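PDB 2VK9: alpha-toxin from Clostridium novyi, which belongs to the large clostridial toxins and carries, in the fragment modelled, a catalytic domain of the TcdA/TcdB glycosyltransferase family with a GT-A fold. Local coordinates for residues L275-D284 against A387-L398; S403-I411 against F490-L498. One frame throughout, in Å; residues are numbered along the deposited sequence.

Contact 1. Residues L275-D284 against A387-L398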
loop_
_atom_site.group_PDB
_atom_site.type_symbol
_atom_site.label_atom_id
_atom_site.label_comp_id
_atom_site.label_asym_id
_atom_site.label_seq_id
_atom_site.Cartn_x
_atom_site.Cartn_y
_atom_site.Cartn_z
ATOM N N LEU A 275 8.673 -6.099 6.949
ATOM C CA LEU A 275 9.130 -5.018 7.818
ATOM C C LEU A 275 9.070 -5.370 9.297
ATOM O O LEU A 275 9.960 -4.973 10.046
ATOM C CB LEU A 275 8.366 -3.725 7.554
ATOM C CG LEU A 275 8.565 -3.112 6.170
ATOM C CD1 LEU A 275 7.488 -2.080 5.908
ATOM C CD2 LEU A 275 9.953 -2.501 6.051
ATOM N N LYS A 276 8.058 -6.120 9.730
ATOM C CA LYS A 276 8.023 -6.502 11.136
ATOM C C LYS A 276 9.072 -7.551 11.497
ATOM O O LYS A 276 9.446 -7.691 12.656
ATOM C CB LYS A 276 6.641 -6.948 11.600
ATOM C CG LYS A 276 6.443 -6.622 13.076
ATOM C CD LYS A 276 5.512 -7.584 13.738
ATOM C CE LYS A 276 5.124 -7.093 15.146
ATOM N NZ LYS A 276 3.743 -7.587 15.601
ATOM N N LYS A 277 9.553 -8.284 10.507
ATOM C CA LYS A 277 10.602 -9.254 10.745
ATOM C C LYS A 277 11.982 -8.587 10.670
ATOM O O LYS A 277 12.726 -8.642 11.623
ATOM C CB LYS A 277 10.468 -10.420 9.768
ATOM C CG LYS A 277 11.580 -11.448 9.837
ATOM C CD LYS A 277 11.190 -12.662 10.618
ATOM C CE LYS A 277 12.364 -13.641 10.660
ATOM N NZ LYS A 277 12.492 -14.280 12.034
ATOM N N TYR A 278 12.299 -7.930 9.557
ATOM C CA TYR A 278 13.643 -7.410 9.294
ATOM C C TYR A 278 13.776 -5.931 9.584
ATOM O O TYR A 278 14.851 -5.460 9.951
ATOM C CB TYR A 278 14.031 -7.642 7.825
ATOM C CG TYR A 278 14.032 -9.096 7.412
ATOM C CD1 TYR A 278 12.883 -9.689 6.881
ATOM C CD2 TYR A 278 15.175 -9.882 7.564
ATOM C CE1 TYR A 278 12.868 -11.024 6.514
ATOM C CE2 TYR A 278 15.178 -11.225 7.193
ATOM C CZ TYR A 278 14.017 -11.793 6.675
ATOM O OH TYR A 278 14.000 -13.131 6.303
ATOM N N GLY A 279 12.687 -5.193 9.397
ATOM C CA GLY A 279 12.740 -3.734 9.393
ATOM C C GLY A 279 13.572 -3.246 8.219
ATOM O O GLY A 279 14.011 -4.041 7.388
ATOM N N GLY A 280 13.802 -1.938 8.165
ATOM C CA GLY A 280 14.587 -1.327 7.106
ATOM C C GLY A 280 13.714 -0.671 6.051
ATOM O O GLY A 280 12.673 -0.085 6.360
ATOM N N VAL A 281 14.152 -0.776 4.801
ATOM C CA VAL A 281 13.465 -0.174 3.680
ATOM C C VAL A 281 12.753 -1.256 2.902
ATOM O O VAL A 281 13.319 -2.321 2.655
ATOM C CB VAL A 281 14.466 0.500 2.728
ATOM C CG1 VAL A 281 13.745 1.233 1.617
ATOM C CG2 VAL A 281 15.374 1.442 3.494
ATOM N N TYR A 282 11.506 -0.992 2.531
ATOM C CA TYR A 282 10.831 -1.797 1.522
ATOM C C TYR A 282 10.669 -0.957 0.280
ATOM O O TYR A 282 10.269 0.194 0.361
ATOM C CB TYR A 282 9.451 -2.281 1.963
ATOM C CG TYR A 282 8.662 -2.759 0.774
ATOM C CD1 TYR A 282 8.889 -4.023 0.225
ATOM C CD2 TYR A 282 7.735 -1.920 0.144
ATOM C CE1 TYR A 282 8.192 -4.458 -0.896
ATOM C CE2 TYR A 282 7.034 -2.342 -0.993
ATOM C CZ TYR A 282 7.267 -3.613 -1.505
ATOM O OH TYR A 282 6.587 -4.033 -2.625
ATOM N N CYS A 283 10.950 -1.540 -0.874
ATOM C CA CYS A 283 10.781 -0.826 -2.121
ATOM C C CYS A 283 10.066 -1.640 -3.187
ATOM O O CYS A 283 10.214 -2.852 -3.280
ATOM C CB CYS A 283 12.125 -0.339 -2.647
ATOM S SG CYS A 283 11.965 0.798 -4.030
ATOM N N ASP A 284 9.281 -0.932 -3.986
ATOM C CA ASP A 284 8.618 -1.487 -5.142
ATOM C C ASP A 284 9.638 -1.593 -6.270
ATOM O O ASP A 284 10.445 -0.675 -6.470
ATOM C CB ASP A 284 7.515 -0.531 -5.551
ATOM C CG ASP A 284 6.350 -1.225 -6.210
ATOM O OD1 ASP A 284 6.431 -1.480 -7.447
ATOM O OD2 ASP A 284 5.348 -1.488 -5.485
ATOM N N ALA A 387 4.497 2.100 -1.793
ATOM C CA ALA A 387 5.540 1.610 -2.691
ATOM C C ALA A 387 6.947 1.738 -2.115
ATOM O O ALA A 387 7.872 1.071 -2.579
ATOM C CB ALA A 387 5.455 2.325 -4.010
ATOM N N PHE A 388 7.103 2.609 -1.121
ATOM C CA PHE A 388 8.385 2.841 -0.458
ATOM C C PHE A 388 8.116 3.125 1.015
ATOM O O PHE A 388 7.486 4.133 1.353
ATOM C CB PHE A 388 9.100 4.020 -1.112
ATOM C CG PHE A 388 10.534 4.188 -0.695
ATOM C CD1 PHE A 388 11.550 3.502 -1.348
ATOM C CD2 PHE A 388 10.877 5.069 0.311
ATOM C CE1 PHE A 388 12.885 3.672 -0.985
ATOM C CE2 PHE A 388 12.209 5.240 0.678
ATOM C CZ PHE A 388 13.204 4.542 0.029
ATOM N N ILE A 389 8.573 2.218 1.878
ATOM C CA ILE A 389 8.312 2.276 3.308
ATOM C C ILE A 389 9.608 2.097 4.075
ATOM O O ILE A 389 10.370 1.166 3.807
ATOM C CB ILE A 389 7.376 1.139 3.751
ATOM C CG1 ILE A 389 6.149 1.028 2.840
ATOM C CG2 ILE A 389 6.961 1.307 5.207
ATOM C CD1 ILE A 389 5.390 -0.288 3.029
ATOM N N ILE A 390 9.863 2.977 5.036
ATOM C CA ILE A 390 11.018 2.809 5.905
ATOM C C ILE A 390 10.534 2.704 7.332
ATOM O O ILE A 390 9.812 3.576 7.800
ATOM C CB ILE A 390 11.999 3.981 5.805
ATOM C CG1 ILE A 390 12.507 4.142 4.371
ATOM C CG2 ILE A 390 13.169 3.763 6.757
ATOM C CD1 ILE A 390 13.151 5.476 4.109
ATOM N N SER A 391 10.925 1.636 8.019
ATOM C CA SER A 391 10.556 1.433 9.412
ATOM C C SER A 391 11.454 0.403 10.050
ATOM O O SER A 391 11.783 -0.586 9.411
ATOM C CB SER A 391 9.121 0.922 9.498
ATOM O OG SER A 391 8.817 0.446 10.806
ATOM N N ASN A 392 11.840 0.629 11.304
ATOM C CA ASN A 392 12.399 -0.436 12.148
ATOM C C ASN A 392 11.283 -1.320 12.694
ATOM O O ASN A 392 10.136 -0.879 12.746
ATOM C CB ASN A 392 13.270 0.148 13.255
ATOM C CG ASN A 392 14.611 0.597 12.733
ATOM O OD1 ASN A 392 15.168 -0.044 11.845
ATOM N ND2 ASN A 392 15.130 1.699 13.247
ATOM N N ASN A 393 11.576 -2.568 13.058
ATOM C CA ASN A 393 10.467 -3.465 13.419
ATOM C C ASN A 393 9.755 -3.127 14.727
ATOM O O ASN A 393 8.622 -3.554 14.951
ATOM C CB ASN A 393 10.816 -4.957 13.317
ATOM C CG ASN A 393 11.982 -5.364 14.181
ATOM O OD1 ASN A 393 12.015 -5.115 15.379
ATOM N ND2 ASN A 393 12.929 -6.037 13.577
ATOM N N ASP A 394 10.422 -2.347 15.573
ATOM C CA ASP A 394 9.897 -2.013 16.882
ATOM C C ASP A 394 9.191 -0.665 16.864
ATOM O O ASP A 394 9.026 -0.028 17.908
ATOM C CB ASP A 394 11.011 -2.060 17.936
ATOM C CG ASP A 394 12.067 -0.962 17.750
ATOM O OD1 ASP A 394 12.126 -0.322 16.672
ATOM O OD2 ASP A 394 12.851 -0.744 18.708
ATOM N N SER A 395 8.759 -0.252 15.676
ATOM C CA SER A 395 8.085 1.031 15.475
ATOM C C SER A 395 6.620 1.036 15.911
ATOM O O SER A 395 5.873 0.086 15.667
ATOM C CB SER A 395 8.183 1.455 14.009
ATOM O OG SER A 395 7.247 2.472 13.724
ATOM N N LEU A 396 6.223 2.134 16.542
ATOM C CA LEU A 396 4.852 2.341 16.995
ATOM C C LEU A 396 3.856 2.439 15.834
ATOM O O LEU A 396 2.821 1.768 15.852
ATOM C CB LEU A 396 4.768 3.586 17.879
ATOM C CG LEU A 396 3.377 3.980 18.398
ATOM C CD1 LEU A 396 2.921 3.075 19.550
ATOM C CD2 LEU A 396 3.371 5.433 18.821
ATOM N N THR A 397 4.163 3.267 14.836
ATOM C CA THR A 397 3.295 3.383 13.658
ATOM C C THR A 397 3.155 2.046 12.913
ATOM O O THR A 397 2.099 1.760 12.355
ATOM C CB THR A 397 3.762 4.496 12.695
ATOM O OG1 THR A 397 3.792 5.744 13.389
ATOM C CG2 THR A 397 2.814 4.637 11.532
ATOM N N LEU A 398 4.215 1.236 12.916
ATOM C CA LEU A 398 4.166 -0.079 12.303
ATOM C C LEU A 398 3.188 -0.986 13.038
ATOM O O LEU A 398 2.408 -1.705 12.408
ATOM C CB LEU A 398 5.550 -0.722 12.253
ATOM C CG LEU A 398 5.674 -2.014 11.423
ATOM C CD1 LEU A 398 5.635 -1.720 9.951
ATOM C CD2 LEU A 398 6.946 -2.768 11.765
HETATM O O HOH W 1 14.381 -3.143 12.359
#
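Strand 280-283 runs antiparallel to strand 389-391 at 165°, axes 4.7 Å apart, with hydrogen-bonded pairs Gly-280/Ser-391 and Tyr-282/Ile-389 alternating with non-hydrogen-bonded pairs Val-281/Ile-390 and Cys-283/Phe-388. Each hydrogen-bonded pair exchanges two backbone bonds; the one from Tyr-282 N to Ile-389 O is 2.8 Å long and nearly straight (172°). Asp-284 N continues the pairing to Ala-387 O. Val-281, Cys-283, Phe-388 and Ile-390 share one face. There the Phe-388 ring, swung anti to its own amide nitrogen (chi1 -169°), lies beside the partner strand: Val-281 CG1 approaches CE1 at 3.7 Å, while Cys-283 SG sits in the ring plane at the edge, 3.8 Å from CD1. Val-281 CG2 runs alongside Ile-390 CG1, and Tyr-513 adds a second ring next to Phe-388. On the other face Ile-389 spreads its branches, CG2 meeting Leu-275 CD1 at 3.5 Å and CD1 lying near Tyr-282 CD2. Leu-275 belongs to the end of helix 263-278, and its CB also touches Leu-398 CD1 at the start of helix 396-422. Gly-279 and Gly-280, both with positive phi, turn the chain from helix into strand. Beside this turn Asn-393 packs CB against Lys-276 O and gives a weak ND2 bond of 3.3 Å to Lys-277 O. A water accepts from Asn-393 N and donates to Asn-392 OD1, which also accepts from Ser-97 N. Asp-284 begins the Asp-Leu-Asp sequence that matches the DXD motif of GT-A enzymes. Backbone bonds thus fix the strand leading into that motif, apolar contacts form on both its faces, and polar links are left to the turn at the helix end.

Contact 2. Residues S403-I411 against F490-L498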
loop_
_atom_site.group_PDB
_atom_site.type_symbol
_atom_site.label_atom_id
_atom_site.label_comp_id
_atom_site.label_asym_id
_atom_site.label_seq_id
_atom_site.Cartn_x
_atom_site.Cartn_y
_atom_site.Cartn_z
ATOM N N SER A 403 -2.172 -3.399 13.142
ATOM C CA SER A 403 -3.457 -3.286 13.812
ATOM C C SER A 403 -4.553 -2.854 12.825
ATOM O O SER A 403 -5.599 -3.499 12.747
ATOM C CB SER A 403 -3.344 -2.309 14.979
ATOM O OG SER A 403 -4.599 -2.110 15.600
ATOM N N GLN A 404 -4.294 -1.790 12.060
ATOM C CA GLN A 404 -5.207 -1.360 10.997
ATOM C C GLN A 404 -5.583 -2.509 10.067
ATOM O O GLN A 404 -6.765 -2.777 9.848
ATOM C CB GLN A 404 -4.603 -0.234 10.166
ATOM C CG GLN A 404 -4.692 1.149 10.778
ATOM C CD GLN A 404 -6.103 1.738 10.808
ATOM O OE1 GLN A 404 -7.028 1.247 10.146
ATOM N NE2 GLN A 404 -6.269 2.809 11.586
ATOM N N LEU A 405 -4.570 -3.182 9.524
ATOM C CA LEU A 405 -4.787 -4.267 8.575
ATOM C C LEU A 405 -5.632 -5.385 9.192
ATOM O O LEU A 405 -6.584 -5.854 8.566
ATOM C CB LEU A 405 -3.451 -4.820 8.044
ATOM C CG LEU A 405 -3.514 -5.885 6.936
ATOM C CD1 LEU A 405 -3.694 -5.263 5.579
ATOM C CD2 LEU A 405 -2.264 -6.721 6.907
ATOM N N GLU A 406 -5.284 -5.790 10.418
ATOM C CA GLU A 406 -5.991 -6.861 11.119
ATOM C C GLU A 406 -7.430 -6.471 11.398
ATOM O O GLU A 406 -8.346 -7.276 11.234
ATOM C CB GLU A 406 -5.305 -7.183 12.438
ATOM C CG GLU A 406 -4.171 -8.180 12.342
ATOM C CD GLU A 406 -3.356 -8.253 13.624
ATOM O OE1 GLU A 406 -3.726 -7.565 14.605
ATOM O OE2 GLU A 406 -2.341 -8.995 13.657
ATOM N N ASN A 407 -7.613 -5.221 11.812
ATOM C CA ASN A 407 -8.934 -4.676 12.094
ATOM C C ASN A 407 -9.843 -4.659 10.868
ATOM O O ASN A 407 -10.982 -5.112 10.930
ATOM C CB ASN A 407 -8.808 -3.268 12.674
ATOM C CG ASN A 407 -10.142 -2.673 13.049
ATOM O OD1 ASN A 407 -10.811 -3.149 13.963
ATOM N ND2 ASN A 407 -10.534 -1.622 12.347
ATOM N N ARG A 408 -9.329 -4.142 9.757
ATOM C CA ARG A 408 -10.101 -4.041 8.528
ATOM C C ARG A 408 -10.436 -5.391 7.923
ATOM O O ARG A 408 -11.512 -5.562 7.353
ATOM C CB ARG A 408 -9.368 -3.179 7.514
ATOM C CG ARG A 408 -9.420 -1.734 7.882
ATOM C CD ARG A 408 -8.300 -0.979 7.277
ATOM N NE ARG A 408 -8.232 0.354 7.859
ATOM C CZ ARG A 408 -8.612 1.466 7.242
ATOM N NH1 ARG A 408 -9.077 1.422 5.995
ATOM N NH2 ARG A 408 -8.509 2.623 7.876
ATOM N N TYR A 409 -9.518 -6.344 8.051
ATOM C CA TYR A 409 -9.736 -7.677 7.513
ATOM C C TYR A 409 -10.724 -8.467 8.351
ATOM O O TYR A 409 -11.567 -9.169 7.800
ATOM C CB TYR A 409 -8.414 -8.439 7.316
ATOM C CG TYR A 409 -7.892 -8.338 5.897
ATOM C CD1 TYR A 409 -8.309 -9.244 4.913
ATOM C CD2 TYR A 409 -7.008 -7.318 5.524
ATOM C CE1 TYR A 409 -7.855 -9.144 3.600
ATOM C CE2 TYR A 409 -6.547 -7.211 4.217
ATOM C CZ TYR A 409 -6.976 -8.132 3.262
ATOM O OH TYR A 409 -6.520 -8.032 1.975
ATOM N N GLU A 410 -10.635 -8.338 9.676
ATOM C CA GLU A 410 -11.557 -9.046 10.570
ATOM C C GLU A 410 -13.002 -8.596 10.365
ATOM O O GLU A 410 -13.902 -9.428 10.258
ATOM C CB GLU A 410 -11.136 -8.925 12.035
ATOM C CG GLU A 410 -9.939 -9.810 12.433
ATOM C CD GLU A 410 -9.994 -11.245 11.859
ATOM O OE1 GLU A 410 -10.780 -12.079 12.376
ATOM O OE2 GLU A 410 -9.241 -11.542 10.895
ATOM N N ILE A 411 -13.200 -7.281 10.278
ATOM C CA ILE A 411 -14.497 -6.699 9.948
ATOM C C ILE A 411 -15.035 -7.282 8.636
ATOM O O ILE A 411 -16.168 -7.782 8.602
ATOM C CB ILE A 411 -14.430 -5.145 9.903
ATOM C CG1 ILE A 411 -14.312 -4.575 11.326
ATOM C CG2 ILE A 411 -15.650 -4.550 9.201
ATOM C CD1 ILE A 411 -13.804 -3.133 11.391
ATOM N N PHE A 490 -3.175 10.038 18.707
ATOM C CA PHE A 490 -3.241 9.231 19.929
ATOM C C PHE A 490 -4.434 8.277 20.025
ATOM O O PHE A 490 -4.908 7.989 21.119
ATOM C CB PHE A 490 -3.229 10.127 21.160
ATOM C CG PHE A 490 -2.158 11.159 21.146
ATOM C CD1 PHE A 490 -2.449 12.469 20.807
ATOM C CD2 PHE A 490 -0.852 10.825 21.487
ATOM C CE1 PHE A 490 -1.457 13.436 20.800
ATOM C CE2 PHE A 490 0.148 11.786 21.475
ATOM C CZ PHE A 490 -0.156 13.096 21.135
ATOM N N ILE A 491 -4.912 7.787 18.886
ATOM C CA ILE A 491 -6.027 6.844 18.866
ATOM C C ILE A 491 -5.606 5.510 18.232
ATOM O O ILE A 491 -4.417 5.284 17.992
ATOM C CB ILE A 491 -7.274 7.455 18.181
ATOM C CG1 ILE A 491 -6.957 7.876 16.735
ATOM C CG2 ILE A 491 -7.800 8.633 19.022
ATOM C CD1 ILE A 491 -8.009 8.764 16.065
ATOM N N LYS A 492 -6.575 4.626 17.991
ATOM C CA LYS A 492 -6.304 3.317 17.384
ATOM C C LYS A 492 -7.451 2.859 16.497
ATOM O O LYS A 492 -8.616 3.091 16.815
ATOM C CB LYS A 492 -5.987 2.257 18.450
ATOM C CG LYS A 492 -7.079 2.016 19.494
ATOM C CD LYS A 492 -6.540 1.209 20.694
ATOM C CE LYS A 492 -7.648 0.867 21.710
ATOM N NZ LYS A 492 -8.486 -0.299 21.270
ATOM N N ASN A 493 -7.112 2.216 15.382
ATOM C CA ASN A 493 -8.102 1.675 14.440
ATOM C C ASN A 493 -9.054 2.695 13.819
ATOM O O ASN A 493 -10.171 2.338 13.440
ATOM C CB ASN A 493 -8.920 0.549 15.086
ATOM C CG ASN A 493 -8.073 -0.628 15.475
ATOM O OD1 ASN A 493 -6.912 -0.730 15.088
ATOM N ND2 ASN A 493 -8.647 -1.533 16.246
ATOM N N THR A 494 -8.627 3.951 13.709
ATOM C CA THR A 494 -9.459 4.941 13.047
ATOM C C THR A 494 -9.527 4.662 11.555
ATOM O O THR A 494 -8.612 4.067 10.991
ATOM C CB THR A 494 -8.971 6.385 13.270
ATOM O OG1 THR A 494 -9.786 7.275 12.499
ATOM C CG2 THR A 494 -7.528 6.559 12.834
ATOM N N PHE A 495 -10.609 5.093 10.921
ATOM C CA PHE A 495 -10.683 5.066 9.466
ATOM C C PHE A 495 -10.363 6.449 8.926
ATOM O O PHE A 495 -10.449 6.690 7.726
ATOM C CB PHE A 495 -12.061 4.600 8.982
ATOM C CG PHE A 495 -12.413 3.205 9.409
ATOM C CD1 PHE A 495 -13.142 2.982 10.568
ATOM C CD2 PHE A 495 -12.009 2.112 8.655
ATOM C CE1 PHE A 495 -13.462 1.690 10.976
ATOM C CE2 PHE A 495 -12.322 0.819 9.056
ATOM C CZ PHE A 495 -13.057 0.609 10.220
ATOM N N ASP A 496 -9.984 7.358 9.817
ATOM C CA ASP A 496 -9.727 8.730 9.403
ATOM C C ASP A 496 -8.360 8.916 8.779
ATOM O O ASP A 496 -7.451 8.118 8.983
ATOM C CB ASP A 496 -9.944 9.712 10.556
ATOM C CG ASP A 496 -11.413 9.926 10.861
ATOM O OD1 ASP A 496 -12.202 10.149 9.909
ATOM O OD2 ASP A 496 -11.779 9.865 12.054
ATOM N N MET A 497 -8.234 9.983 8.004
ATOM C CA MET A 497 -7.006 10.285 7.298
ATOM C C MET A 497 -6.461 11.646 7.690
ATOM O O MET A 497 -7.162 12.460 8.289
ATOM C CB MET A 497 -7.228 10.182 5.796
ATOM C CG MET A 497 -7.096 8.763 5.320
ATOM S SD MET A 497 -8.083 8.370 3.872
ATOM C CE MET A 497 -9.447 7.466 4.629
ATOM N N LEU A 498 -5.210 11.890 7.332
ATOM C CA LEU A 498 -4.460 13.020 7.851
ATOM C C LEU A 498 -4.413 14.119 6.800
ATOM O O LEU A 498 -4.465 13.832 5.605
ATOM C CB LEU A 498 -3.051 12.521 8.150
ATOM C CG LEU A 498 -2.245 13.059 9.318
ATOM C CD1 LEU A 498 -2.894 12.718 10.646
ATOM C CD2 LEU A 498 -0.880 12.427 9.212
#
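Asn-493 and Thr-494, in the loop between helices 477-488 and 500-503, lie against helix 396-422 in a helix-to-loop packing; the loop contains an ST turn, in which Thr-494 OG1 accepts from Asp-496 N. The side chain of Asn-493 can be followed outward along the helix surface. Its CB lies 3.8 Å from Asn-407 ND2; its CG sits above the amide of Asn-407, the two planes only 14° apart and stacked. OD1 takes the hydroxyl of Ser-403, OG to OD1 2.7 Å, in the carbonyl plane on a lone pair. ND2 comes to 3.5 Å from Asn-407 OD1 as part of the stack. Ser-403 and Asn-407, one helical turn apart, thus take this amide at its oxygen and on one face. Next along the loop, Thr-494 O receives Gln-404 NE2 at 2.7 Å, again in plane on a lone pair, and a weak, longer bond from Arg-408 NH2. A bend in the Gln-404 chain (chi2 -71°) turns its amide toward Thr-494 O. Asp-486 ties the same loop to helix 477-488: its carboxylate accepts from Asn-493 N, Thr-494 N and Gln-404 NE2. Phe-495 closes the contact. Its CD2 lies over one face of the Arg-408 guanidinium, 3.7 Å from CZ and offset toward the rim, with the planes 53° apart. At the ring's edge, in plane, Ile-411 CD1 approaches CZ. Arg-408 NH1 reaches Phe-473 O, so each guanidinium nitrogen has a partner and the group is held in its rotation against Phe-495. Within the helix, Arg-408 grips Gln-404 side-on, NE at 2.7 Å and NH2 at 3.0 Å, both on the single oxygen OE1.

In the fold
Helix 396-422 serves both contacts: its first turn closes contact 1 through Leu-398, and the turns that follow carry contact 2. The two centres are 18 Å apart, and the nearest atoms are about 5 Å apart without touching. Contact 1 is buried and lies within the mixed sheet of the GT-A domain, where strand 280-283 is flanked by 99-103 and 382-391; it relies on regular main-chain bonds and largely apolar side chains. Contact 2 is only partly buried and joins an irregular loop to the helix, so side-chain amides, a hydroxyl and a guanidinium do the work that backbone pairing does in the sheet, with one aromatic ring as its main apolar element.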